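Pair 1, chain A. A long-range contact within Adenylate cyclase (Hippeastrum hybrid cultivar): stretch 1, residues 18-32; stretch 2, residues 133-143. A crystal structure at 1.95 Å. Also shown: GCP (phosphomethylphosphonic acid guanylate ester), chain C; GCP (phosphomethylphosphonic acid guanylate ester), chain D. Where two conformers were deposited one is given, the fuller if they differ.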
# COMPACT_ATOMS: atom_id res chain seq x y z
N LEU A 18 -7.62 3.27 20.70
CA LEU A 18 -7.50 3.79 19.33
C LEU A 18 -7.82 2.71 18.29
O LEU A 18 -8.46 2.99 17.26
CB LEU A 18 -6.11 4.36 19.09
CG LEU A 18 -5.82 4.96 17.71
CD1 LEU A 18 -6.87 5.95 17.31
CD2 LEU A 18 -4.46 5.61 17.71
N SER A 19 -7.37 1.48 18.55
CA SER A 19 -7.65 0.37 17.65
C SER A 19 -9.16 0.19 17.47
O SER A 19 -9.65 0.03 16.34
CB SER A 19 -6.99 -0.90 18.21
OG SER A 19 -7.29 -2.05 17.42
N ASP A 20 -9.91 0.26 18.58
CA ASP A 20 -11.37 0.18 18.53
C ASP A 20 -11.97 1.36 17.79
O ASP A 20 -12.93 1.20 17.03
CB ASP A 20 -11.96 0.14 19.95
CG ASP A 20 -11.59 -1.11 20.70
OD1 ASP A 20 -11.35 -2.15 20.04
OD2 ASP A 20 -11.53 -1.06 21.95
N ALA A 21 -11.43 2.57 18.01
CA ALA A 21 -11.96 3.75 17.35
C ALA A 21 -11.80 3.69 15.83
O ALA A 21 -12.64 4.23 15.11
CB ALA A 21 -11.29 5.02 17.89
N LEU A 22 -10.75 3.03 15.33
CA LEU A 22 -10.48 2.97 13.90
C LEU A 22 -11.01 1.71 13.23
O LEU A 22 -10.94 1.63 11.99
CB LEU A 22 -8.97 3.07 13.62
CG LEU A 22 -8.25 4.37 13.98
CD1 LEU A 22 -6.75 4.19 13.90
CD2 LEU A 22 -8.70 5.52 13.09
N SER A 23 -11.55 0.75 13.99
CA SER A 23 -12.00 -0.54 13.45
C SER A 23 -12.98 -0.42 12.28
O SER A 23 -12.97 -1.31 11.41
CB SER A 23 -12.64 -1.40 14.55
OG SER A 23 -13.79 -0.78 15.09
N PRO A 24 -13.84 0.60 12.20
CA PRO A 24 -14.65 0.75 10.97
C PRO A 24 -13.83 1.04 9.73
O PRO A 24 -14.39 0.96 8.62
CB PRO A 24 -15.58 1.93 11.31
CG PRO A 24 -15.61 1.98 12.80
CD PRO A 24 -14.25 1.58 13.22
N PHE A 25 -12.54 1.34 9.86
CA PHE A 25 -11.72 1.69 8.71
C PHE A 25 -10.67 0.64 8.40
O PHE A 25 -9.82 0.86 7.52
CB PHE A 25 -11.07 3.05 8.94
CG PHE A 25 -12.05 4.10 9.37
CD1 PHE A 25 -12.81 4.79 8.44
CD2 PHE A 25 -12.22 4.39 10.71
CE1 PHE A 25 -13.73 5.74 8.84
CE2 PHE A 25 -13.13 5.34 11.12
CZ PHE A 25 -13.89 6.02 10.19
N HIS A 26 -10.74 -0.52 9.05
CA HIS A 26 -9.66 -1.49 9.00
C HIS A 26 -9.53 -2.11 7.61
O HIS A 26 -10.51 -2.60 7.03
CB HIS A 26 -9.91 -2.58 10.03
CG HIS A 26 -8.87 -3.65 10.02
ND1 HIS A 26 -9.05 -4.86 9.40
CD2 HIS A 26 -7.63 -3.68 10.57
CE1 HIS A 26 -7.97 -5.60 9.56
NE2 HIS A 26 -7.09 -4.91 10.27
N LEU A 27 -8.31 -2.12 7.09
CA LEU A 27 -7.98 -2.73 5.81
C LEU A 27 -7.21 -4.04 5.96
O LEU A 27 -7.53 -5.00 5.26
CB LEU A 27 -7.14 -1.76 4.96
CG LEU A 27 -6.65 -2.29 3.61
CD1 LEU A 27 -7.84 -2.62 2.72
CD2 LEU A 27 -5.72 -1.32 2.91
N LYS A 28 -6.21 -4.11 6.83
CA LYS A 28 -5.43 -5.33 6.97
C LYS A 28 -4.56 -5.21 8.22
O LYS A 28 -4.28 -4.11 8.70
CB LYS A 28 -4.55 -5.60 5.74
CG LYS A 28 -3.56 -4.48 5.45
CD LYS A 28 -2.86 -4.66 4.10
CE LYS A 28 -1.86 -3.54 3.85
NZ LYS A 28 -0.86 -3.88 2.78
N THR A 29 -4.11 -6.36 8.72
CA THR A 29 -3.13 -6.42 9.81
C THR A 29 -2.12 -7.51 9.46
O THR A 29 -2.52 -8.62 9.11
CB THR A 29 -3.81 -6.73 11.16
OG1 THR A 29 -4.78 -5.72 11.43
CG2 THR A 29 -2.75 -6.84 12.35
N HIS A 30 -0.82 -7.19 9.56
CA HIS A 30 0.23 -8.14 9.24
C HIS A 30 1.39 -8.04 10.24
O HIS A 30 1.63 -6.99 10.84
CB HIS A 30 0.77 -7.91 7.83
CG HIS A 30 -0.22 -8.30 6.77
ND1 HIS A 30 -0.35 -9.59 6.32
CD2 HIS A 30 -1.18 -7.58 6.14
CE1 HIS A 30 -1.33 -9.64 5.43
NE2 HIS A 30 -1.83 -8.43 5.29
N LEU A 31 2.12 -9.14 10.33
CA LEU A 31 3.31 -9.29 11.16
C LEU A 31 4.56 -9.03 10.33
O LEU A 31 4.70 -9.57 9.23
CB LEU A 31 3.34 -10.71 11.75
CG LEU A 31 4.59 -11.09 12.52
CD1 LEU A 31 4.67 -10.20 13.73
CD2 LEU A 31 4.52 -12.55 12.93
N GLN A 32 5.46 -8.19 10.84
CA GLN A 32 6.72 -7.87 10.19
C GLN A 32 7.88 -8.26 11.10
O GLN A 32 7.83 -8.03 12.31
CB GLN A 32 6.83 -6.36 9.89
CG GLN A 32 5.51 -5.71 9.39
CD GLN A 32 5.63 -4.22 9.11
OE1 GLN A 32 6.11 -3.47 9.95
NE2 GLN A 32 5.22 -3.79 7.89
N PHE A 133 14.01 -6.61 14.93
CA PHE A 133 12.88 -6.58 15.84
C PHE A 133 11.60 -6.88 15.06
O PHE A 133 11.59 -6.88 13.83
CB PHE A 133 12.77 -5.24 16.59
CG PHE A 133 12.68 -4.04 15.68
CD1 PHE A 133 11.45 -3.55 15.26
CD2 PHE A 133 13.84 -3.39 15.25
CE1 PHE A 133 11.36 -2.44 14.41
CE2 PHE A 133 13.75 -2.27 14.41
CZ PHE A 133 12.51 -1.81 13.98
N ARG A 134 10.52 -7.10 15.81
CA ARG A 134 9.23 -7.53 15.31
C ARG A 134 8.23 -6.36 15.40
O ARG A 134 8.36 -5.49 16.27
CB ARG A 134 8.75 -8.75 16.13
CG ARG A 134 7.30 -9.22 15.96
CD ARG A 134 6.93 -10.23 17.08
NE ARG A 134 5.75 -11.06 16.77
CZ ARG A 134 4.52 -10.81 17.21
NH1 ARG A 134 3.51 -11.62 16.88
NH2 ARG A 134 4.28 -9.76 17.98
N ASN A 135 7.25 -6.34 14.51
CA ASN A 135 6.25 -5.28 14.56
C ASN A 135 4.93 -5.79 13.98
O ASN A 135 4.93 -6.44 12.93
CB ASN A 135 6.73 -4.03 13.80
CG ASN A 135 5.72 -2.87 13.84
OD1 ASN A 135 5.56 -2.19 14.86
ND2 ASN A 135 5.07 -2.60 12.69
N VAL A 136 3.84 -5.53 14.69
CA VAL A 136 2.49 -5.80 14.22
C VAL A 136 1.90 -4.49 13.70
O VAL A 136 1.82 -3.51 14.45
CB VAL A 136 1.61 -6.40 15.32
CG1 VAL A 136 0.19 -6.66 14.77
CG2 VAL A 136 2.21 -7.69 15.83
N ARG A 137 1.49 -4.47 12.44
CA ARG A 137 1.00 -3.25 11.81
C ARG A 137 -0.42 -3.47 11.32
O ARG A 137 -0.67 -4.36 10.51
CB ARG A 137 1.90 -2.83 10.64
CG ARG A 137 1.28 -1.77 9.72
CD ARG A 137 2.35 -1.12 8.85
NE ARG A 137 3.39 -0.45 9.65
CZ ARG A 137 4.53 0.01 9.14
NH1 ARG A 137 4.80 -0.13 7.85
NH2 ARG A 137 5.42 0.61 9.92
N ALA A 138 -1.34 -2.64 11.83
CA ALA A 138 -2.73 -2.61 11.42
C ALA A 138 -2.92 -1.38 10.54
O ALA A 138 -2.52 -0.28 10.92
CB ALA A 138 -3.65 -2.56 12.65
N VAL A 139 -3.50 -1.58 9.35
CA VAL A 139 -3.60 -0.53 8.33
C VAL A 139 -5.06 -0.13 8.17
O VAL A 139 -5.95 -0.99 8.14
CB VAL A 139 -3.04 -1.00 6.96
CG1 VAL A 139 -2.99 0.17 5.96
CG2 VAL A 139 -1.68 -1.63 7.14
N TYR A 140 -5.30 1.18 8.03
CA TYR A 140 -6.63 1.76 7.94
C TYR A 140 -6.67 2.75 6.79
O TYR A 140 -5.73 3.54 6.61
CB TYR A 140 -7.01 2.48 9.27
CG TYR A 140 -6.89 1.57 10.47
CD1 TYR A 140 -5.68 1.42 11.15
CD2 TYR A 140 -7.98 0.82 10.90
CE1 TYR A 140 -5.58 0.57 12.23
CE2 TYR A 140 -7.88 -0.05 11.96
CZ TYR A 140 -6.69 -0.15 12.64
OH TYR A 140 -6.61 -1.03 13.68
N ARG A 141 -7.76 2.73 6.02
CA ARG A 141 -8.07 3.79 5.06
C ARG A 141 -9.08 4.74 5.71
O ARG A 141 -10.23 4.35 5.96
CB ARG A 141 -8.61 3.22 3.75
CG ARG A 141 -8.99 4.31 2.77
CD ARG A 141 -9.34 3.75 1.37
NE ARG A 141 -8.22 3.04 0.75
CZ ARG A 141 -8.17 1.71 0.63
NH1 ARG A 141 -9.17 0.97 1.08
NH2 ARG A 141 -7.12 1.13 0.06
N TRP A 142 -8.65 5.98 5.98
CA TRP A 142 -9.39 6.95 6.78
C TRP A 142 -9.99 8.03 5.87
O TRP A 142 -10.15 7.81 4.65
CB TRP A 142 -8.43 7.51 7.85
CG TRP A 142 -9.12 8.28 8.91
CD1 TRP A 142 -10.30 7.97 9.51
CD2 TRP A 142 -8.70 9.53 9.48
NE1 TRP A 142 -10.64 8.93 10.42
CE2 TRP A 142 -9.68 9.90 10.43
CE3 TRP A 142 -7.59 10.36 9.29
CZ2 TRP A 142 -9.58 11.07 11.19
CZ3 TRP A 142 -7.50 11.53 10.05
CH2 TRP A 142 -8.49 11.87 10.98
N VAL A 143 -10.33 9.20 6.45
CA VAL A 143 -10.92 10.28 5.65
C VAL A 143 -9.99 10.68 4.50
O VAL A 143 -8.75 10.62 4.61
CB VAL A 143 -11.28 11.50 6.52
CG1 VAL A 143 -12.12 11.09 7.73
CG2 VAL A 143 -10.04 12.26 6.96
PG GCP C . -8.95 1.07 -10.22
O1G GCP C . -8.70 2.18 -11.21
O2G GCP C . -8.39 -0.23 -10.74
O3G GCP C . -10.43 0.94 -9.97
C3B GCP C . -8.09 1.51 -8.66
PB GCP C . -8.46 0.19 -7.41
O1B GCP C . -9.88 -0.28 -7.48
O2B GCP C . -7.48 -0.95 -7.53
O3A GCP C . -8.23 0.92 -5.95
PA GCP C . -8.14 0.00 -4.60
O1A GCP C . -8.96 0.72 -3.53
O2A GCP C . -8.77 -1.34 -4.91
O5' GCP C . -6.53 -0.21 -4.15
C5' GCP C . -5.53 0.58 -4.79
C4' GCP C . -5.68 2.11 -4.40
O4' GCP C . -5.90 2.36 -2.87
C3' GCP C . -4.59 2.72 -4.67
O3' GCP C . -4.87 3.99 -5.30
C2' GCP C . -3.71 2.86 -3.25
O2' GCP C . -3.02 4.16 -3.14
C1' GCP C . -4.49 2.64 -2.26
N9 GCP C . -4.00 1.43 -1.48
C8 GCP C . -4.51 0.22 -1.72
N7 GCP C . -3.91 -0.67 -0.91
C5 GCP C . -3.01 -0.00 -0.16
C6 GCP C . -2.13 -0.42 0.83
O6 GCP C . -2.08 -1.56 1.15
N1 GCP C . -1.33 0.47 1.43
C2 GCP C . -1.39 1.78 1.06
N2 GCP C . -0.47 2.66 1.78
N3 GCP C . -2.25 2.19 0.09
C4 GCP C . -3.07 1.29 -0.52
PG GCP D . 8.39 3.59 10.12
O1G GCP D . 7.89 4.64 11.05
O2G GCP D . 8.15 2.21 10.69
O3G GCP D . 9.86 3.80 9.86
C3B GCP D . 7.47 3.74 8.55
PB GCP D . 8.14 2.50 7.35
O1B GCP D . 9.63 2.37 7.43
O2B GCP D . 7.45 1.16 7.52
O3A GCP D . 7.76 3.09 5.87
PA GCP D . 7.89 2.12 4.55
O1A GCP D . 8.52 2.95 3.45
O2A GCP D . 8.81 0.97 4.92
O5' GCP D . 6.37 1.51 4.12
C5' GCP D . 5.22 2.07 4.73
C4' GCP D . 5.00 3.58 4.27
O4' GCP D . 5.17 3.81 2.74
C3' GCP D . 3.80 3.92 4.53
O3' GCP D . 3.77 5.25 5.09
C2' GCP D . 2.92 3.79 3.10
O2' GCP D . 1.95 4.89 2.94
C1' GCP D . 3.73 3.71 2.12
N9 GCP D . 3.54 2.39 1.40
C8 GCP D . 4.32 1.34 1.68
N7 GCP D . 3.95 0.30 0.91
C5 GCP D . 2.93 0.71 0.15
C6 GCP D . 2.17 0.06 -0.82
O6 GCP D . 2.39 -1.08 -1.09
N1 GCP D . 1.19 0.71 -1.45
C2 GCP D . 0.93 2.01 -1.15
N2 GCP D . -0.16 2.62 -1.90
N3 GCP D . 1.68 2.65 -0.20
C4 GCP D . 2.67 2.00 0.44
O HOH W 1 -9.21 -1.87 14.66
O HOH W 2 -5.42 -2.80 15.43

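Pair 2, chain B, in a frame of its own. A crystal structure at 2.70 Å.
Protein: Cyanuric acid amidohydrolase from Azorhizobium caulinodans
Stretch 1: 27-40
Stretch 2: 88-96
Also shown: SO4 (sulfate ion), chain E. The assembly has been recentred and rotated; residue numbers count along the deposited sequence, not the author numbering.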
# COMPACT_ATOMS: atom_id res chain seq x y z
N GLY B 27 28.15 29.55 -9.95
CA GLY B 27 27.53 30.84 -10.18
C GLY B 27 26.41 30.78 -11.22
O GLY B 27 25.96 31.80 -11.73
N ALA B 28 25.97 29.58 -11.55
CA ALA B 28 24.79 29.45 -12.38
C ALA B 28 23.56 30.02 -11.64
O ALA B 28 22.66 30.62 -12.26
CB ALA B 28 24.58 28.00 -12.74
N ILE B 29 23.52 29.85 -10.33
CA ILE B 29 22.44 30.39 -9.51
C ILE B 29 23.04 31.27 -8.42
O ILE B 29 23.98 30.85 -7.72
CB ILE B 29 21.61 29.27 -8.84
CG1 ILE B 29 21.01 28.34 -9.88
CG2 ILE B 29 20.54 29.86 -7.93
CD1 ILE B 29 20.46 27.07 -9.29
N ALA B 30 22.52 32.49 -8.27
CA ALA B 30 23.01 33.36 -7.20
C ALA B 30 22.02 33.34 -6.04
O ALA B 30 20.87 33.74 -6.19
CB ALA B 30 23.20 34.75 -7.70
N PRO B 31 22.46 32.82 -4.88
CA PRO B 31 21.57 32.56 -3.74
C PRO B 31 20.73 33.76 -3.36
O PRO B 31 19.57 33.58 -2.99
CB PRO B 31 22.53 32.20 -2.62
CG PRO B 31 23.68 31.62 -3.31
CD PRO B 31 23.84 32.43 -4.59
N ALA B 32 21.30 34.96 -3.45
CA ALA B 32 20.58 36.19 -3.10
C ALA B 32 19.28 36.33 -3.89
O ALA B 32 18.29 36.86 -3.38
CB ALA B 32 21.46 37.39 -3.34
N GLY B 33 19.27 35.80 -5.11
CA GLY B 33 18.14 35.99 -6.00
C GLY B 33 17.18 34.82 -6.06
O GLY B 33 16.28 34.78 -6.91
N ILE B 34 17.36 33.85 -5.17
CA ILE B 34 16.47 32.70 -5.14
C ILE B 34 15.16 33.11 -4.48
O ILE B 34 15.15 33.49 -3.31
CB ILE B 34 17.08 31.53 -4.40
CG1 ILE B 34 18.24 30.95 -5.18
CG2 ILE B 34 16.05 30.45 -4.18
CD1 ILE B 34 18.86 29.75 -4.49
N LEU B 35 14.08 33.07 -5.24
CA LEU B 35 12.76 33.41 -4.73
C LEU B 35 12.04 32.20 -4.14
O LEU B 35 11.48 32.29 -3.04
CB LEU B 35 11.90 34.05 -5.81
CG LEU B 35 12.44 35.41 -6.19
CD1 LEU B 35 11.51 36.07 -7.17
CD2 LEU B 35 12.53 36.23 -4.93
N ALA B 36 12.02 31.08 -4.87
CA ALA B 36 11.27 29.92 -4.41
C ALA B 36 11.87 28.66 -4.96
O ALA B 36 12.49 28.69 -6.01
CB ALA B 36 9.80 30.02 -4.81
N ILE B 37 11.68 27.54 -4.27
CA ILE B 37 12.04 26.25 -4.83
C ILE B 37 10.86 25.29 -4.81
O ILE B 37 10.27 25.08 -3.76
CB ILE B 37 13.19 25.61 -4.08
CG1 ILE B 37 14.39 26.55 -4.00
CG2 ILE B 37 13.65 24.38 -4.81
CD1 ILE B 37 15.54 25.93 -3.25
N PHE B 38 10.48 24.75 -5.96
CA PHE B 38 9.47 23.69 -6.01
C PHE B 38 10.17 22.36 -6.02
O PHE B 38 11.28 22.25 -6.52
CB PHE B 38 8.58 23.77 -7.25
CG PHE B 38 7.71 24.99 -7.33
CD1 PHE B 38 7.76 25.98 -6.37
CD2 PHE B 38 6.81 25.14 -8.39
CE1 PHE B 38 6.95 27.10 -6.47
CE2 PHE B 38 6.01 26.25 -8.49
CZ PHE B 38 6.09 27.23 -7.53
N GLY B 39 9.52 21.32 -5.53
CA GLY B 39 10.13 20.01 -5.59
C GLY B 39 9.10 18.93 -5.77
O GLY B 39 7.99 19.07 -5.28
N LYS B 40 9.47 17.85 -6.46
CA LYS B 40 8.74 16.60 -6.40
C LYS B 40 9.62 15.65 -5.62
O LYS B 40 10.76 15.41 -6.00
CB LYS B 40 8.46 16.05 -7.80
CG LYS B 40 7.46 16.86 -8.57
CD LYS B 40 6.18 16.98 -7.77
CE LYS B 40 5.54 15.61 -7.50
NZ LYS B 40 4.38 15.74 -6.57
N PRO B 88 11.83 12.53 -9.76
CA PRO B 88 12.08 13.48 -8.68
C PRO B 88 13.07 14.58 -9.04
O PRO B 88 14.17 14.30 -9.53
CB PRO B 88 12.64 12.59 -7.56
CG PRO B 88 12.10 11.24 -7.87
CD PRO B 88 12.07 11.14 -9.35
N HIS B 89 12.68 15.82 -8.76
CA HIS B 89 13.50 16.99 -9.08
C HIS B 89 13.14 18.25 -8.29
O HIS B 89 12.09 18.31 -7.65
CB HIS B 89 13.39 17.30 -10.56
CG HIS B 89 12.01 17.69 -10.97
ND1 HIS B 89 11.01 16.77 -11.13
CD2 HIS B 89 11.47 18.90 -11.22
CE1 HIS B 89 9.90 17.39 -11.49
NE2 HIS B 89 10.15 18.68 -11.55
N PHE B 90 14.04 19.23 -8.33
CA PHE B 90 13.78 20.58 -7.82
C PHE B 90 13.59 21.58 -8.97
O PHE B 90 14.23 21.47 -10.01
CB PHE B 90 14.93 21.07 -6.93
CG PHE B 90 15.08 20.29 -5.67
CD1 PHE B 90 13.97 19.84 -4.98
CD2 PHE B 90 16.35 19.99 -5.18
CE1 PHE B 90 14.12 19.09 -3.80
CE2 PHE B 90 16.51 19.25 -4.01
CZ PHE B 90 15.41 18.80 -3.32
N LEU B 91 12.72 22.55 -8.78
CA LEU B 91 12.55 23.67 -9.68
C LEU B 91 12.94 24.95 -8.95
O LEU B 91 12.19 25.42 -8.08
CB LEU B 91 11.10 23.76 -10.09
CG LEU B 91 10.89 24.30 -11.47
CD1 LEU B 91 11.86 23.60 -12.39
CD2 LEU B 91 9.45 24.02 -11.84
N VAL B 92 14.10 25.52 -9.26
CA VAL B 92 14.52 26.74 -8.57
C VAL B 92 14.17 27.98 -9.37
O VAL B 92 14.50 28.07 -10.54
CB VAL B 92 16.02 26.78 -8.29
CG1 VAL B 92 16.36 28.09 -7.60
CG2 VAL B 92 16.42 25.62 -7.41
N PHE B 93 13.47 28.91 -8.72
CA PHE B 93 13.03 30.17 -9.32
C PHE B 93 13.89 31.31 -8.82
O PHE B 93 13.83 31.65 -7.62
CB PHE B 93 11.57 30.43 -8.96
CG PHE B 93 10.60 29.50 -9.63
CD1 PHE B 93 10.16 29.76 -10.92
CD2 PHE B 93 10.13 28.38 -8.97
CE1 PHE B 93 9.25 28.89 -11.54
CE2 PHE B 93 9.23 27.51 -9.58
CZ PHE B 93 8.78 27.77 -10.87
N GLU B 94 14.67 31.92 -9.71
CA GLU B 94 15.62 32.96 -9.35
C GLU B 94 15.24 34.28 -9.99
O GLU B 94 14.76 34.30 -11.10
CB GLU B 94 17.02 32.55 -9.80
CG GLU B 94 18.15 33.50 -9.44
CD GLU B 94 19.48 33.06 -10.06
OE1 GLU B 94 19.46 32.09 -10.84
OE2 GLU B 94 20.55 33.68 -9.77
N ARG B 95 15.41 35.39 -9.29
CA ARG B 95 15.26 36.71 -9.89
C ARG B 95 16.65 37.31 -10.13
O ARG B 95 17.45 37.38 -9.20
CB ARG B 95 14.42 37.62 -8.98
CG ARG B 95 14.24 39.06 -9.46
CD ARG B 95 13.39 39.89 -8.49
NE ARG B 95 14.01 39.94 -7.17
CZ ARG B 95 13.35 40.10 -6.02
NH1 ARG B 95 12.03 40.21 -6.02
NH2 ARG B 95 14.02 40.12 -4.86
N ALA B 96 16.96 37.74 -11.35
CA ALA B 96 18.26 38.33 -11.65
C ALA B 96 18.06 39.69 -12.33
O ALA B 96 16.93 40.03 -12.65
CB ALA B 96 19.08 37.40 -12.52
S SO4 E . 10.94 40.24 -2.47
O1 SO4 E . 10.91 41.05 -1.25
O2 SO4 E . 10.34 40.95 -3.61
O3 SO4 E . 12.34 39.90 -2.78
O4 SO4 E . 10.15 39.03 -2.22

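The sharpest difference lies at the matched second-strand positions Tyr A140 and Glu B94, which face the turn leading into the first strand and whose CA atoms superpose within 0.3 Å while their side-chain centres lie 3.2 Å apart. In pair 1 an aromatic ring packs against the preceding turn; in pair 2 a carboxylate bonds to it. Leu A22 CB sits 3.8 Å from the centroid of the Tyr A140 ring and 19° off its normal, a CH-pi contact over the face. The ring's hydroxyl is tied to the helix through water: water 2 lies 2.8 Å from both Ser A19 OG and Tyr A140 OH. Glu B94, extended with chi1 and chi2 both t, instead accepts a direct hydrogen bond from the backbone, Ala B30 N to Glu B94 OE2, at 2.7 Å and 168°. Leu A22 and Ala B30 are themselves matched, so at the same turn pair 1 packs Leu A22 over a ring, with a water link from the ring's hydroxyl to Ser A19, where pair 2 has a direct hydrogen bond from Ala B30 N to the carboxylate.

The backbone beneath these solutions is nearly identical: 14 central residues superpose with an RMSD of 0.5 Å. Each pair has a 3-10 segment leading into a strand that runs antiparallel to its partner, with N-to-C directions at 160° in pair 1 and 164° in pair 2. Each also has a beta bulge at the same place. The register shifts by one between His A26 and Lys A28, and likewise between Ile B34 and Ala B36. The matched leucines occupy the extra position, with phi/psi of -106/-44 for Leu A27 and -89/-48 for Leu B35. This kink directs two successive amides to one carbonyl: Leu A27 N lies 2.8 Å from Val A139 O and Lys A28 N bonds weakly to the same Val A139 O at 3.4 Å, while Leu B35 N and Ala B36 N lie 2.8 Å and 3.3 Å from Phe B93 O, the latter bond again weak.

Just before the bulge, Phe A25 matches Gly B33. Both carbonyls accept a hydrogen bond from the matched arginines, Arg A141 N to Phe A25 O at 3.2 Å and Arg B95 N to Gly B33 O at 2.6 Å. Phe A25 adds a ring whose face receives the edge of Trp A142, with planes at 88°. At Gly B33 an ideal CB would lie 2.4 Å from Arg B95 O, a clash, so this local geometry leaves no room for a side chain.

Further along, Lys A28 and Val A139 match Ala B36 and Phe B93. Lys A28 CG packs 3.8 Å from Val A139 CG2, and Lys A28 NZ reaches GCP (chain C) O6 at 3.1 Å. In pair 2 the small Ala B36 stands opposite the large Phe B93, whose edge meets the face of Phe B38 at a centroid distance of 4.7 Å. Thr A29 and Ala A138 correspond to Ile B37 and Val B92; the latter two meet through Ile B37 CG2 and Val B92 CG2 at 4.0 Å.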